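Local coordinates for beta-ketoacyl synthase (Pseudomonas aeruginosa, PDB 4CW4) that catalyses the condensation of acetyl-CoA with malonyl-ACP to acetoacetyl-ACP, the primer that starts fatty acid synthesis in this bacterium, at the interface of chains A and B. Residues are numbered along the deposited sequence; one frame, centred on the assembly and turned at random. Chains: chain A/B, Beta-ketoacyl synthase.

Contact 1: the interface of chains A and B. Residues chain A 120-124; chain B 112-113, 119-122.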
# COMPACT_ATOMS: atom_id res chain seq x y z
N LEU A 120 -46.23 12.28 19.50
CA LEU A 120 -45.13 12.34 18.55
C LEU A 120 -45.55 11.60 17.29
O LEU A 120 -45.49 10.36 17.19
CB LEU A 120 -43.86 11.73 19.13
CG LEU A 120 -42.67 11.59 18.17
CD1 LEU A 120 -42.46 12.81 17.30
CD2 LEU A 120 -41.41 11.29 18.97
N THR A 121 -45.96 12.39 16.31
CA THR A 121 -46.69 11.89 15.18
C THR A 121 -46.26 12.66 13.96
O THR A 121 -46.01 13.86 14.02
CB THR A 121 -48.18 12.09 15.42
OG1 THR A 121 -48.51 11.50 16.68
CG2 THR A 121 -49.01 11.46 14.34
N PHE A 122 -46.18 11.96 12.83
CA PHE A 122 -45.81 12.59 11.58
C PHE A 122 -46.31 11.76 10.43
O PHE A 122 -46.63 10.58 10.60
CB PHE A 122 -44.29 12.78 11.50
CG PHE A 122 -43.51 11.51 11.69
CD1 PHE A 122 -43.25 10.67 10.63
CD2 PHE A 122 -43.03 11.16 12.95
CE1 PHE A 122 -42.53 9.50 10.80
CE2 PHE A 122 -42.32 10.00 13.13
CZ PHE A 122 -42.07 9.17 12.06
N LYS A 123 -46.41 12.38 9.26
CA LYS A 123 -46.70 11.63 8.06
C LYS A 123 -45.41 11.39 7.31
O LYS A 123 -44.47 12.19 7.37
CB LYS A 123 -47.70 12.35 7.17
CG LYS A 123 -47.16 13.54 6.44
CD LYS A 123 -48.31 14.37 5.90
CE LYS A 123 -47.86 15.34 4.83
NZ LYS A 123 -49.05 16.03 4.26
N ALA A 124 -45.38 10.26 6.62
CA ALA A 124 -44.18 9.85 5.92
C ALA A 124 -44.51 8.94 4.77
O ALA A 124 -45.55 8.31 4.75
CB ALA A 124 -43.25 9.15 6.86
N LEU B 112 -39.47 14.13 6.90
CA LEU B 112 -40.65 14.45 7.69
C LEU B 112 -41.15 15.82 7.34
O LEU B 112 -40.39 16.78 7.35
CB LEU B 112 -40.34 14.39 9.18
CG LEU B 112 -39.95 13.00 9.66
CD1 LEU B 112 -40.06 12.94 11.17
CD2 LEU B 112 -40.80 11.92 9.01
N SER B 113 -42.43 15.88 7.02
CA SER B 113 -43.11 17.12 6.71
C SER B 113 -44.27 17.31 7.66
O SER B 113 -44.94 16.34 8.03
CB SER B 113 -43.64 17.10 5.27
OG SER B 113 -42.58 17.26 4.33
N ALA B 119 -49.62 18.49 14.52
CA ALA B 119 -48.33 19.10 14.88
C ALA B 119 -47.21 18.06 14.87
O ALA B 119 -47.45 16.88 15.16
CB ALA B 119 -48.42 19.78 16.25
N LEU B 120 -46.01 18.49 14.50
CA LEU B 120 -44.81 17.66 14.60
C LEU B 120 -43.92 18.24 15.69
O LEU B 120 -43.16 19.21 15.49
CB LEU B 120 -44.06 17.60 13.28
CG LEU B 120 -42.70 16.89 13.30
CD1 LEU B 120 -42.71 15.60 14.10
CD2 LEU B 120 -42.25 16.62 11.88
N THR B 121 -44.02 17.63 16.86
CA THR B 121 -43.52 18.20 18.07
C THR B 121 -42.95 17.10 18.93
O THR B 121 -43.48 15.99 18.97
CB THR B 121 -44.67 18.88 18.80
OG1 THR B 121 -45.29 19.79 17.90
CG2 THR B 121 -44.19 19.63 20.02
N PHE B 122 -41.86 17.41 19.62
CA PHE B 122 -41.24 16.44 20.50
C PHE B 122 -40.41 17.17 21.54
O PHE B 122 -40.07 18.35 21.37
CB PHE B 122 -40.37 15.46 19.71
CG PHE B 122 -39.34 16.12 18.85
CD1 PHE B 122 -38.10 16.47 19.37
CD2 PHE B 122 -39.60 16.40 17.51
CE1 PHE B 122 -37.14 17.07 18.57
CE2 PHE B 122 -38.66 17.01 16.73
CZ PHE B 122 -37.42 17.35 17.25
O HOH W 1 -45.89 15.31 16.92
O HOH W 2 -43.49 13.74 5.50

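Contact 2: the interface of chains A and B. Residues chain A 394-398, 412, 542-543; chain B 220, 269, 275-279.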
# COMPACT_ATOMS: atom_id res chain seq x y z
N ILE A 394 16.34 1.90 4.55
CA ILE A 394 15.11 1.80 5.30
C ILE A 394 15.35 0.89 6.50
O ILE A 394 15.86 -0.22 6.35
CB ILE A 394 14.00 1.18 4.42
CG1 ILE A 394 13.62 2.15 3.29
CG2 ILE A 394 12.79 0.81 5.26
CD1 ILE A 394 12.73 1.54 2.19
N ASN A 395 14.98 1.36 7.68
CA ASN A 395 15.15 0.60 8.92
C ASN A 395 14.00 0.89 9.86
O ASN A 395 13.64 2.05 10.08
CB ASN A 395 16.46 0.98 9.62
CG ASN A 395 17.68 0.55 8.84
OD1 ASN A 395 18.20 1.32 8.01
ND2 ASN A 395 18.13 -0.69 9.07
N ALA A 396 13.44 -0.17 10.44
CA ALA A 396 12.37 -0.06 11.42
C ALA A 396 12.97 0.24 12.81
O ALA A 396 14.17 0.46 12.94
CB ALA A 396 11.51 -1.33 11.43
N ASP A 397 12.13 0.26 13.83
CA ASP A 397 12.50 0.80 15.13
C ASP A 397 12.77 -0.27 16.19
O ASP A 397 13.11 0.06 17.31
CB ASP A 397 11.36 1.68 15.66
CG ASP A 397 11.30 3.04 15.00
OD1 ASP A 397 12.28 3.49 14.37
OD2 ASP A 397 10.22 3.67 15.14
N GLY A 398 12.60 -1.55 15.85
CA GLY A 398 12.67 -2.60 16.85
C GLY A 398 11.37 -2.64 17.64
O GLY A 398 10.31 -2.17 17.16
N LEU A 412 19.94 4.51 12.00
CA LEU A 412 20.52 3.57 11.06
C LEU A 412 20.41 4.07 9.61
O LEU A 412 21.38 3.98 8.86
CB LEU A 412 19.85 2.20 11.19
CG LEU A 412 20.30 1.34 12.38
CD1 LEU A 412 20.12 2.01 13.72
CD2 LEU A 412 19.55 0.02 12.36
N GLY A 542 7.00 2.77 12.87
CA GLY A 542 8.40 2.36 12.81
C GLY A 542 8.91 2.36 11.39
O GLY A 542 9.57 1.42 10.96
N ASN A 543 8.59 3.42 10.66
CA ASN A 543 9.03 3.59 9.29
C ASN A 543 10.03 4.72 9.19
O ASN A 543 9.73 5.84 9.60
CB ASN A 543 7.80 3.81 8.39
CG ASN A 543 7.03 2.51 8.16
OD1 ASN A 543 7.51 1.61 7.47
ND2 ASN A 543 5.85 2.39 8.76
N ASP B 220 20.45 -4.93 10.18
CA ASP B 220 19.75 -4.47 8.99
C ASP B 220 19.45 -5.58 8.00
O ASP B 220 18.86 -5.31 6.96
CB ASP B 220 20.53 -3.35 8.30
CG ASP B 220 21.92 -3.77 7.85
OD1 ASP B 220 22.46 -4.75 8.40
OD2 ASP B 220 22.49 -3.08 6.96
N ASN B 269 7.24 -5.89 12.96
CA ASN B 269 8.49 -5.29 13.42
C ASN B 269 8.43 -4.86 14.89
O ASN B 269 9.37 -5.10 15.65
CB ASN B 269 8.86 -4.08 12.56
CG ASN B 269 9.20 -4.47 11.15
OD1 ASN B 269 9.88 -5.48 10.91
ND2 ASN B 269 8.75 -3.67 10.19
N SER B 275 12.40 -5.97 15.04
CA SER B 275 13.38 -5.75 13.99
C SER B 275 13.67 -4.28 13.74
O SER B 275 12.74 -3.45 13.70
CB SER B 275 12.86 -6.35 12.69
OG SER B 275 13.77 -6.12 11.64
N VAL B 276 14.95 -3.98 13.56
CA VAL B 276 15.38 -2.67 13.03
C VAL B 276 15.79 -2.77 11.56
O VAL B 276 16.56 -1.94 11.07
CB VAL B 276 16.55 -2.06 13.86
CG1 VAL B 276 16.08 -1.79 15.27
CG2 VAL B 276 17.81 -2.96 13.83
N GLY B 277 15.28 -3.77 10.86
CA GLY B 277 15.68 -4.02 9.49
C GLY B 277 14.77 -3.39 8.46
O GLY B 277 14.00 -2.47 8.77
N MET B 278 14.89 -3.88 7.22
CA MET B 278 14.12 -3.42 6.07
C MET B 278 12.64 -3.69 6.28
O MET B 278 12.28 -4.67 6.93
CB MET B 278 14.55 -4.20 4.83
CG MET B 278 16.01 -4.08 4.51
SD MET B 278 16.38 -4.89 2.96
CE MET B 278 16.16 -3.57 1.78
N THR B 279 11.79 -2.86 5.68
CA THR B 279 10.38 -3.05 5.81
C THR B 279 9.69 -2.40 4.63
O THR B 279 10.28 -1.60 3.92
CB THR B 279 9.89 -2.51 7.17
OG1 THR B 279 8.56 -2.97 7.42
CG2 THR B 279 9.99 -0.99 7.25
O HOH W 3 6.70 -0.92 7.44
O HOH W 4 7.75 -0.90 10.46
O HOH W 5 17.78 -2.40 6.45

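Contact 1: the interface of chains A and B
This patch of the FabY homodimer interface is a worked example of subunits joined by apolar side chains and bridging waters, with no direct polar bond between them. The residues burying most surface are B:Leu112, A:Phe122 and B:Ser113. B:Leu112, the last residue of strand 104-112, carries CG anti to its carbonyl carbon (chi1 -63°) and sends both methyls against the phenyl ring, the two side chains crossing obliquely. CD1 sits over the centre of one ring face, 3.8 Å from CG of A:Phe122, while CD2 lies toward the CD1-CE1 side of the ring. A:Phe122 holds its ring in the crowded position between backbone N and carbonyl carbon (chi1 55°), with the ring plane turned across the plane of CA, CB and CG (chi2 86°), so that one face meets the leucine.

The next residue, B:Ser113, buries a similar surface; its backbone pairs antiparallel with A:Lys123 in a beta bridge. The bridge is opened by a water: B:Ser113 N lies 2.8 Å from water 2, which in turn is 2.6 Å from A:Lys123 O. The lysine chain runs extended beyond CG, and its CG passes 3.9 Å from B:Ser113 O.

Where strands 120-124 of both chains come together, water 1 links A:Thr121 and B:Thr121 through N and O of each, the nitrogens both 3.0 Å away. B:Ala119 O joins them at 2.8 Å from this water. Beside it, CD1 of B:Leu120 touches A:Thr121 O at 3.7 Å, its CG anti to the backbone N, and A:Leu120 does the same toward B:Thr121. The patch thus ties the strands of the two subunits together far from catalysis, probably helping to steady the dimer.

Contact 2: the interface of chains A and B
The turn leading into strand 278-283 of one ketosynthase subunit meets the loop after strand 387-394 of the other, a contact within the thiolase-like core of the homodimer. Direct hydrogen bonds cross it. A:Asn395 has CG anti to its carbonyl carbon (chi1 -67°), so that ND2 reaches B:Val276 O at 2.8 Å; the bond is nearly straight (165° at H), in both the carbonyl and the amide plane. B:Asp220 lies alongside, its CB near ND2, the two side chains pointing the same way without bonding. The backbone N of A:Ala396 donates to B:Gly277 O at 2.9 Å, in the carbonyl plane, whereas A:Gly398 N approaches B:Ser275 O from above its plane. B:Ser275 OG accepts from B:Gly277 N at 2.9 Å, bracing the turn from within.

B:Val276 wedges between loop and helix: CG1 packs 3.8 Å from A:Gly398 CA, and CG2 meets CD2 of A:Leu412, on helix 409-425, crossing at about a right angle. The methyl of A:Ala396 rests against the amide of B:Asn269. That amide donates in its own plane from ND2 to B:Thr279 OG1 at 2.9 Å; with OG1 anti to the backbone N (chi1 -167°), B:Thr279 CG2 lies 3.9 Å from A:Ile394 CG2. Waters 3 and 4 carry the polar network on to A:Asn543 OD1 and A:Gly542 O. The site lies in the central dimer interface, where strand 278-283, starting at B:Met278, leads toward catalytic B:Cys286; the contact's centre is about 13 Å from A:Cys286.

Contact 1 and contact 2 lie about 60 Å apart, measured between the centres of their C-alpha atoms, in one two-fold symmetric dimer interface, and share no residue or secondary-structure element. Contact 1 joins strands of a projecting extension, with its centre about 47 Å from B:Cys286, and relies on apolar packing and water. Contact 2 joins the catalytic cores through direct hydrogen bonds, its centre about 15 Å from A:His439. Each has a twin with the chains exchanged. The dimer is therefore held both at its core and at a distant extension; contact 2 could help shape the active-site surroundings, whereas contact 1, far from the active site, probably serves assembly.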